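Cytochrome c, putative (Shewanella oneidensis, PDB 1SP3) carries eight c-type hemes and probably works as a respiratory oxidoreductase that reduces tetrathionate. Local coordinates at residues 11-14 against 15-19. Numbering follows the deposited sequence.
Sequences PFTT and GSEVT
T14 and E17 form a capping box where the chain turns from the loop 11-14 into the helix 15-34: the backbone bond from V18 N to T14 O is weak at 3.4 Å, whereas T19 N to G15 O, one step on, closes at 2.9 Å. T14 OG1 accepts from E17 N in a weak 3.4 Å bond, the N-cap half of the box; chi1 of 69° sets this hydroxyl between the backbone N and the carbonyl carbon, facing the first turn. The return half runs from T14 N to E17 OE2, 3.0 Å but weak, being bent to 128°; a chain extended beyond CG (chi2 176°) carries the carboxylate back over the cap. The same oxygen gathers further donors: T13 N reaches OE2 at 3.1 Å from above the carboxylate plane, T13 OG1 meets its syn lone pair at 3.2 Å, and T14 OG1 comes in on the anti side. With an alanine here, the backbone N of T13 and T14 and both threonine hydroxyls would probably lose their shared acceptor, leaving the loop freer to shift against the helix. In the apolar half, V18 CG2 packs on F12 CG at 3.5 Å. V18 CA lies over one ring face, offset toward the rim. V18 also borders a heme c close to C22, which binds heme covalently. Helix 124-129 adjoins this pair, F12 touching L124 and A125, V18 touching L124 and A128.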
ATOM      1  N   PRO A  11      -7.363 -29.730 -20.311  1.00 55.54           N
ATOM      2  CA  PRO A  11      -7.128 -28.301 -20.621  1.00 54.99           C
ATOM      3  C   PRO A  11      -7.955 -27.189 -19.956  1.00 53.24           C
ATOM      4  O   PRO A  11      -9.158 -27.323 -19.813  1.00 53.80           O
ATOM      5  CB  PRO A  11      -7.375 -28.266 -22.139  1.00 54.87           C
ATOM      6  CG  PRO A  11      -6.906 -29.682 -22.590  1.00 56.39           C
ATOM      7  CD  PRO A  11      -6.716 -30.564 -21.347  1.00 55.70           C
ATOM      8  N   PHE A  12      -7.301 -26.083 -19.597  1.00 51.85           N
ATOM      9  CA  PHE A  12      -8.000 -24.878 -19.078  1.00 50.11           C
ATOM     10  C   PHE A  12      -7.604 -23.730 -19.995  1.00 49.50           C
ATOM     11  O   PHE A  12      -6.413 -23.555 -20.289  1.00 48.86           O
ATOM     12  CB  PHE A  12      -7.554 -24.531 -17.631  1.00 49.30           C
ATOM     13  CG  PHE A  12      -7.792 -25.626 -16.631  1.00 47.14           C
ATOM     14  CD1 PHE A  12      -6.719 -26.287 -16.024  1.00 45.37           C
ATOM     15  CD2 PHE A  12      -9.079 -26.011 -16.307  1.00 42.21           C
ATOM     16  CE1 PHE A  12      -6.950 -27.334 -15.079  1.00 43.87           C
ATOM     17  CE2 PHE A  12      -9.304 -27.024 -15.375  1.00 43.84           C
ATOM     18  CZ  PHE A  12      -8.240 -27.690 -14.769  1.00 39.90           C
ATOM     19  N   THR A  13      -8.560 -22.946 -20.477  1.00 48.56           N
ATOM     20  CA  THR A  13      -8.096 -21.819 -21.299  1.00 47.59           C
ATOM     21  C   THR A  13      -8.266 -20.493 -20.587  1.00 46.42           C
ATOM     22  O   THR A  13      -7.641 -19.530 -20.982  1.00 47.04           O
ATOM     23  CB  THR A  13      -8.595 -21.828 -22.804  1.00 47.73           C
ATOM     24  OG1 THR A  13     -10.000 -21.597 -22.852  1.00 48.49           O
ATOM     25  CG2 THR A  13      -8.416 -23.257 -23.482  1.00 46.56           C
ATOM     26  N   THR A  14      -9.090 -20.457 -19.526  1.00 44.25           N
ATOM     27  CA  THR A  14      -9.318 -19.210 -18.751  1.00 41.45           C
ATOM     28  C   THR A  14      -9.104 -19.435 -17.252  1.00 39.19           C
ATOM     29  O   THR A  14      -9.125 -20.607 -16.791  1.00 39.85           O
ATOM     30  CB  THR A  14     -10.753 -18.541 -19.000  1.00 41.59           C
ATOM     31  OG1 THR A  14     -11.783 -19.349 -18.455  1.00 41.16           O
ATOM     32  CG2 THR A  14     -11.131 -18.404 -20.510  1.00 42.84           C
ATOM     33  N   GLY A  15      -8.924 -18.344 -16.496  1.00 36.01           N
ATOM     34  CA  GLY A  15      -8.771 -18.452 -15.048  1.00 34.37           C
ATOM     35  C   GLY A  15      -9.990 -19.032 -14.380  1.00 32.74           C
ATOM     36  O   GLY A  15      -9.847 -19.929 -13.567  1.00 31.32           O
ATOM     37  N   SER A  16     -11.193 -18.553 -14.744  1.00 32.50           N
ATOM     38  CA  SER A  16     -12.434 -19.045 -14.091  1.00 33.80           C
ATOM     39  C   SER A  16     -12.695 -20.476 -14.340  1.00 33.76           C
ATOM     40  O   SER A  16     -13.351 -21.077 -13.505  1.00 33.20           O
ATOM     41  CB  SER A  16     -13.728 -18.354 -14.546  1.00 32.05           C
ATOM     42  OG  SER A  16     -13.470 -17.007 -14.643  1.00 38.45           O
ATOM     43  N   GLU A  17     -12.250 -21.011 -15.479  1.00 34.20           N
ATOM     44  CA  GLU A  17     -12.335 -22.474 -15.682  1.00 36.22           C
ATOM     45  C   GLU A  17     -11.496 -23.271 -14.693  1.00 34.95           C
ATOM     46  O   GLU A  17     -11.822 -24.429 -14.345  1.00 33.91           O
ATOM     47  CB  GLU A  17     -11.737 -22.823 -17.009  1.00 36.62           C
ATOM     48  CG  GLU A  17     -12.697 -22.820 -18.145  1.00 45.11           C
ATOM     49  CD  GLU A  17     -11.926 -23.103 -19.419  1.00 52.32           C
ATOM     50  OE1 GLU A  17     -11.663 -24.275 -19.671  1.00 55.46           O
ATOM     51  OE2 GLU A  17     -11.515 -22.159 -20.104  1.00 57.70           O
ATOM     52  N   VAL A  18     -10.331 -22.708 -14.362  1.00 35.31           N
ATOM     53  CA  VAL A  18      -9.557 -23.290 -13.303  1.00 34.97           C
ATOM     54  C   VAL A  18     -10.351 -23.177 -12.038  1.00 33.49           C
ATOM     55  O   VAL A  18     -10.485 -24.157 -11.331  1.00 33.09           O
ATOM     56  CB  VAL A  18      -8.160 -22.701 -13.144  1.00 35.68           C
ATOM     57  CG1 VAL A  18      -7.432 -23.344 -11.938  1.00 34.59           C
ATOM     58  CG2 VAL A  18      -7.330 -22.951 -14.435  1.00 35.28           C
ATOM     59  N   THR A  19     -10.910 -21.995 -11.775  1.00 32.72           N
ATOM     60  CA  THR A  19     -11.514 -21.762 -10.476  1.00 30.70           C
ATOM     61  C   THR A  19     -12.727 -22.640 -10.353  1.00 32.22           C
ATOM     62  O   THR A  19     -13.043 -23.121  -9.241  1.00 31.83           O
ATOM     63  CB  THR A  19     -11.951 -20.280 -10.257  1.00 28.86           C
ATOM     64  OG1 THR A  19     -10.798 -19.497 -10.101  1.00 29.48           O
ATOM     65  CG2 THR A  19     -12.648 -20.093  -8.853  1.00 24.76           C
TER